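Local atomic coordinates of VC0179-like protein (Escherichia coli, PDB entry 4XJ6), a protein that probably joins nucleotides into cyclic dinucleotides such as cyclic GMP-AMP, as a magnesium-binding bacterial homologue of cyclic GMP-AMP synthase. Residues 322-327 against 369-374; 329-334 against 363-367. All coordinates share one frame. Residue numbers count along the deposited sequence, not the author numbering.

Interaction 1 (322-327 against 369-374); sequences MKLIAR and LYGILL
Residues 322-327 and 369-374 are both helical, each an inner portion of a longer helix. The axes of these short segments approach to 8.6 Å with N-to-C directions 151° apart, so the two run roughly antiparallel, in register at Ala-326 and Tyr-370 (CA to CA 4.9 Å). The close backbone approach at this point fits the small methyl of Ala-326, which points at the partner. Apolar contacts form the middle: Ala-326 CB lies 3.7 Å from Leu-369 CG, 3.8 Å from Tyr-370 CA and 3.8 Å from Leu-373 CD1, and the same Leu-373 CD1 lies 4.4 Å from Met-322 CB. At the outer edge Tyr-370, chi1 t, lays its ring against Arg-327, also chi1 t; Arg-327 CB stands 3.8 Å from the ring centroid, 13° off its normal, a CH-pi contact over the face. Lys-323 CE packs on Leu-374 CD2 at 3.9 Å, while its NZ is salt-bridged to Glu-377. No direct hydrogen bond crosses; instead one water donates to Ala-326 O (2.6 Å) and accepts from Tyr-370 N (3.1 Å). Met-322 and Leu-369 both touch Met-282 of helix 274-289, and Leu-373 meets Ile-389 and Phe-393 of helix 382-393: an antiparallel helix pair packed among further helices, as in a predominantly helical bundle, within the range of the cyclic GMP-AMP synthase C-terminal domain.

Interaction 2 (329-334 against 363-367); sequences LPEEFN and VETME
A Met-aromatic contact lies at the heart of this buried helix pair: Met-366 CE sits 3.4 Å from the centroid of the Phe-333 ring, 12° off the normal, and Met-366 SD 3.9 Å from the same centroid at 22°, so methyl and sulfur both lie over the face. The extended Met-366 side chain (m, t, t) makes this reach possible, with Phe-333 at chi1 m. Residues 329-334 and 363-367 are helical, the axes of these short segments 8.9 Å apart at closest approach and 160° between N-to-C directions; Pro-330 and Val-363 are in register (CA to CA 5.5 Å). Segment 329-334 is kinked: neither Pro-330 N nor Glu-331 N is bonded to the turn before, and for Pro-330 the reason is that proline has no amide hydrogen. The pair belongs to the helical C-terminal domain, where helix 297-310 packs against Leu-329 and Phe-333 through Ala-303, and Phe-349 meets the Phe-333 ring edge-to-face. Around the methionine, Leu-329 CD2 lies 3.8 Å from Met-366 SD and Pro-330 CG 4.0 Å from Met-366 CB. Pro-330 CB also touches Glu-367 CG at 3.6 Å and Val-363 CG1 at 4.1 Å. On the polar side a water accepts from Asn-334 ND2 (3.1 Å) and donates to Glu-367 OE2 (2.8 Å), while Asn-334 OD1 is hydrogen-bonded to Arg-360.

Overall arrangement
Interactions 1 and 2 are successive parts of one antiparallel pairing between helix 318-335 and helix 357-377. Their centres lie 11 Å apart, and interaction 2 is nested within the chain loop that interaction 1 closes, as expected when two helices run back along each other. Met-282 of helix 274-289 links the two levels, touching Met-322 and Leu-369 in interaction 1 and Leu-329 in interaction 2. In interaction 2 the Phe-333 side chain is about 11 Å from a bound 3'-deoxy-GTP, too far for direct contact. The magnesium ligands Asp-129, Asp-131 and Asp-191 belong to neither contact.

Interaction 1 (322-327 against 369-374)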
loop_
_atom_site.group_PDB
_atom_site.type_symbol
_atom_site.label_atom_id
_atom_site.label_comp_id
_atom_site.label_asym_id
_atom_site.label_seq_id
_atom_site.Cartn_x
_atom_site.Cartn_y
_atom_site.Cartn_z
ATOM N N MET A 322 6.091 -20.227 12.498
ATOM C CA MET A 322 5.413 -20.231 11.204
ATOM C C MET A 322 4.411 -21.377 11.116
ATOM O O MET A 322 3.355 -21.244 10.498
ATOM C CB MET A 322 6.423 -20.330 10.057
ATOM C CG MET A 322 7.176 -19.036 9.774
ATOM S SD MET A 322 6.080 -17.660 9.371
ATOM C CE MET A 322 5.341 -18.250 7.854
ATOM N N LYS A 323 4.750 -22.500 11.740
ATOM C CA LYS A 323 3.855 -23.651 11.796
ATOM C C LYS A 323 2.627 -23.330 12.641
ATOM O O LYS A 323 1.511 -23.726 12.306
ATOM C CB LYS A 323 4.583 -24.874 12.355
ATOM C CG LYS A 323 5.483 -25.572 11.349
ATOM C CD LYS A 323 6.405 -26.561 12.034
ATOM C CE LYS A 323 5.625 -27.564 12.868
ATOM N NZ LYS A 323 6.531 -28.420 13.683
ATOM N N LEU A 324 2.843 -22.605 13.735
ATOM C CA LEU A 324 1.751 -22.154 14.590
ATOM C C LEU A 324 0.814 -21.230 13.822
ATOM O O LEU A 324 -0.408 -21.373 13.875
ATOM C CB LEU A 324 2.300 -21.436 15.823
ATOM C CG LEU A 324 1.284 -20.683 16.681
ATOM C CD1 LEU A 324 0.286 -21.646 17.308
ATOM C CD2 LEU A 324 1.986 -19.850 17.749
ATOM N N ILE A 325 1.407 -20.279 13.109
ATOM C CA ILE A 325 0.654 -19.312 12.320
ATOM C C ILE A 325 -0.152 -19.986 11.213
ATOM O O ILE A 325 -1.335 -19.697 11.035
ATOM C CB ILE A 325 1.597 -18.259 11.708
ATOM C CG1 ILE A 325 2.132 -17.337 12.804
ATOM C CG2 ILE A 325 0.888 -17.441 10.637
ATOM C CD1 ILE A 325 3.178 -16.373 12.315
ATOM N N ALA A 326 0.494 -20.890 10.481
ATOM C CA ALA A 326 -0.141 -21.592 9.369
ATOM C C ALA A 326 -1.349 -22.402 9.831
ATOM O O ALA A 326 -2.386 -22.421 9.172
ATOM C CB ALA A 326 0.865 -22.499 8.674
ATOM N N ARG A 327 -1.206 -23.064 10.975
ATOM C CA ARG A 327 -2.272 -23.892 11.529
ATOM C C ARG A 327 -3.519 -23.078 11.881
ATOM O O ARG A 327 -4.645 -23.504 11.618
ATOM C CB ARG A 327 -1.771 -24.633 12.773
ATOM C CG ARG A 327 -2.872 -25.228 13.643
ATOM C CD ARG A 327 -3.442 -26.504 13.050
ATOM N NE ARG A 327 -2.719 -27.683 13.516
ATOM C CZ ARG A 327 -3.297 -28.763 14.029
ATOM N NH1 ARG A 327 -4.617 -28.823 14.143
ATOM N NH2 ARG A 327 -2.554 -29.786 14.426
ATOM N N LEU A 369 -1.402 -24.379 3.509
ATOM C CA LEU A 369 -0.070 -23.990 3.967
ATOM C C LEU A 369 0.500 -24.898 5.055
ATOM O O LEU A 369 1.652 -25.322 4.966
ATOM C CB LEU A 369 -0.085 -22.548 4.477
ATOM C CG LEU A 369 1.252 -22.044 5.027
ATOM C CD1 LEU A 369 2.364 -22.199 3.993
ATOM C CD2 LEU A 369 1.146 -20.599 5.497
ATOM N N TYR A 370 -0.298 -25.177 6.081
ATOM C CA TYR A 370 0.158 -25.963 7.226
ATOM C C TYR A 370 0.652 -27.345 6.811
ATOM O O TYR A 370 1.607 -27.872 7.384
ATOM C CB TYR A 370 -0.964 -26.095 8.259
ATOM C CG TYR A 370 -0.543 -26.761 9.552
ATOM C CD1 TYR A 370 0.528 -26.276 10.292
ATOM C CD2 TYR A 370 -1.231 -27.862 10.042
ATOM C CE1 TYR A 370 0.912 -26.877 11.475
ATOM C CE2 TYR A 370 -0.859 -28.469 11.226
ATOM C CZ TYR A 370 0.214 -27.971 11.940
ATOM O OH TYR A 370 0.593 -28.574 13.118
ATOM N N GLY A 371 0.006 -27.923 5.803
ATOM C CA GLY A 371 0.388 -29.232 5.309
ATOM C C GLY A 371 1.727 -29.218 4.604
ATOM O O GLY A 371 2.500 -30.169 4.690
ATOM N N ILE A 372 1.995 -28.123 3.903
ATOM C CA ILE A 372 3.243 -27.960 3.173
ATOM C C ILE A 372 4.437 -27.861 4.127
ATOM O O ILE A 372 5.473 -28.492 3.912
ATOM C CB ILE A 372 3.193 -26.711 2.273
ATOM C CG1 ILE A 372 2.202 -26.925 1.125
ATOM C CG2 ILE A 372 4.581 -26.367 1.753
ATOM C CD1 ILE A 372 1.930 -25.678 0.318
ATOM N N LEU A 373 4.273 -27.079 5.191
ATOM C CA LEU A 373 5.337 -26.860 6.167
ATOM C C LEU A 373 5.696 -28.132 6.934
ATOM O O LEU A 373 6.826 -28.286 7.404
ATOM C CB LEU A 373 4.935 -25.762 7.154
ATOM C CG LEU A 373 4.700 -24.372 6.561
ATOM C CD1 LEU A 373 4.420 -23.365 7.663
ATOM C CD2 LEU A 373 5.891 -23.934 5.716
ATOM N N LEU A 374 4.732 -29.039 7.063
ATOM C CA LEU A 374 4.945 -30.277 7.803
ATOM C C LEU A 374 5.502 -31.385 6.918
ATOM O O LEU A 374 6.260 -32.236 7.385
ATOM C CB LEU A 374 3.643 -30.735 8.451
ATOM C CG LEU A 374 3.251 -29.980 9.718
ATOM C CD1 LEU A 374 1.773 -30.138 9.949
ATOM C CD2 LEU A 374 4.041 -30.501 10.908
HETATM O O HOH W 1 -2.931 -23.799 7.082
#

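Interaction 2 (329-334 against 363-367)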
loop_
_atom_site.group_PDB
_atom_site.type_symbol
_atom_site.label_atom_id
_atom_site.label_comp_id
_atom_site.label_asym_id
_atom_site.label_seq_id
_atom_site.Cartn_x
_atom_site.Cartn_y
_atom_site.Cartn_z
ATOM N N LEU A 329 -4.149 -19.724 11.041
ATOM C CA LEU A 329 -4.515 -18.665 10.101
ATOM C C LEU A 329 -5.903 -18.839 9.462
ATOM O O LEU A 329 -6.650 -17.866 9.366
ATOM C CB LEU A 329 -3.462 -18.544 8.996
ATOM C CG LEU A 329 -3.598 -17.300 8.121
ATOM C CD1 LEU A 329 -3.195 -16.051 8.897
ATOM C CD2 LEU A 329 -2.786 -17.441 6.843
ATOM N N PRO A 330 -6.260 -20.065 9.023
ATOM C CA PRO A 330 -7.594 -20.185 8.418
ATOM C C PRO A 330 -8.731 -19.923 9.405
ATOM O O PRO A 330 -9.796 -19.448 9.005
ATOM C CB PRO A 330 -7.631 -21.638 7.934
ATOM C CG PRO A 330 -6.212 -22.035 7.804
ATOM C CD PRO A 330 -5.501 -21.323 8.898
ATOM N N GLU A 331 -8.506 -20.225 10.679
ATOM C CA GLU A 331 -9.534 -20.031 11.694
ATOM C C GLU A 331 -9.684 -18.557 12.049
ATOM O O GLU A 331 -10.760 -18.114 12.447
ATOM C CB GLU A 331 -9.217 -20.848 12.946
ATOM C CG GLU A 331 -9.222 -22.350 12.712
ATOM C CD GLU A 331 -10.547 -22.857 12.167
ATOM O OE1 GLU A 331 -11.608 -22.326 12.563
ATOM O OE2 GLU A 331 -10.525 -23.789 11.336
ATOM N N GLU A 332 -8.600 -17.803 11.902
ATOM C CA GLU A 332 -8.646 -16.362 12.109
ATOM C C GLU A 332 -9.560 -15.701 11.092
ATOM O O GLU A 332 -10.381 -14.852 11.440
ATOM C CB GLU A 332 -7.249 -15.757 12.019
ATOM C CG GLU A 332 -6.430 -15.956 13.264
ATOM C CD GLU A 332 -7.119 -15.411 14.496
ATOM O OE1 GLU A 332 -7.650 -14.282 14.432
ATOM O OE2 GLU A 332 -7.138 -16.114 15.524
ATOM N N PHE A 333 -9.408 -16.097 9.833
ATOM C CA PHE A 333 -10.219 -15.551 8.753
ATOM C C PHE A 333 -11.631 -16.126 8.773
ATOM O O PHE A 333 -12.554 -15.532 8.219
ATOM C CB PHE A 333 -9.548 -15.813 7.402
ATOM C CG PHE A 333 -8.401 -14.885 7.108
ATOM C CD1 PHE A 333 -7.187 -15.036 7.751
ATOM C CD2 PHE A 333 -8.543 -13.854 6.191
ATOM C CE1 PHE A 333 -6.134 -14.178 7.486
ATOM C CE2 PHE A 333 -7.496 -12.994 5.921
ATOM C CZ PHE A 333 -6.287 -13.157 6.574
ATOM N N ASN A 334 -11.798 -17.281 9.413
ATOM C CA ASN A 334 -13.124 -17.851 9.625
ATOM C C ASN A 334 -13.863 -17.106 10.728
ATOM O O ASN A 334 -15.085 -16.974 10.697
ATOM C CB ASN A 334 -13.029 -19.340 9.967
ATOM C CG ASN A 334 -12.935 -20.211 8.733
ATOM O OD1 ASN A 334 -13.489 -19.880 7.684
ATOM N ND2 ASN A 334 -12.237 -21.334 8.851
ATOM N N VAL A 363 -9.438 -18.881 2.058
ATOM C CA VAL A 363 -9.326 -19.682 3.274
ATOM C C VAL A 363 -8.863 -21.105 2.967
ATOM O O VAL A 363 -8.047 -21.670 3.697
ATOM C CB VAL A 363 -10.667 -19.738 4.031
ATOM C CG1 VAL A 363 -10.531 -20.551 5.311
ATOM C CG2 VAL A 363 -11.157 -18.330 4.345
ATOM N N GLU A 364 -9.380 -21.679 1.886
ATOM C CA GLU A 364 -9.007 -23.034 1.503
ATOM C C GLU A 364 -7.568 -23.078 1.001
ATOM O O GLU A 364 -6.901 -24.108 1.103
ATOM C CB GLU A 364 -9.961 -23.580 0.443
ATOM C CG GLU A 364 -11.384 -23.779 0.949
ATOM C CD GLU A 364 -12.182 -24.740 0.090
ATOM O OE1 GLU A 364 -11.562 -25.487 -0.694
ATOM O OE2 GLU A 364 -13.427 -24.750 0.200
ATOM N N THR A 365 -7.093 -21.959 0.461
ATOM C CA THR A 365 -5.692 -21.846 0.070
ATOM C C THR A 365 -4.821 -21.760 1.317
ATOM O O THR A 365 -3.741 -22.342 1.377
ATOM C CB THR A 365 -5.433 -20.611 -0.819
ATOM O OG1 THR A 365 -6.201 -20.712 -2.025
ATOM C CG2 THR A 365 -3.952 -20.511 -1.174
ATOM N N MET A 366 -5.313 -21.031 2.315
ATOM C CA MET A 366 -4.615 -20.884 3.589
ATOM C C MET A 366 -4.468 -22.221 4.303
ATOM O O MET A 366 -3.433 -22.500 4.907
ATOM C CB MET A 366 -5.347 -19.900 4.501
ATOM C CG MET A 366 -5.270 -18.460 4.045
ATOM S SD MET A 366 -6.143 -17.344 5.157
ATOM C CE MET A 366 -5.677 -15.776 4.440
ATOM N N GLU A 367 -5.512 -23.040 4.236
ATOM C CA GLU A 367 -5.507 -24.348 4.883
ATOM C C GLU A 367 -4.435 -25.258 4.286
ATOM O O GLU A 367 -3.961 -26.187 4.938
ATOM C CB GLU A 367 -6.883 -25.003 4.763
ATOM C CG GLU A 367 -7.962 -24.323 5.601
ATOM C CD GLU A 367 -9.362 -24.784 5.248
ATOM O OE1 GLU A 367 -9.547 -25.335 4.143
ATOM O OE2 GLU A 367 -10.279 -24.595 6.075
HETATM O O HOH W 2 -12.740 -23.495 6.722
#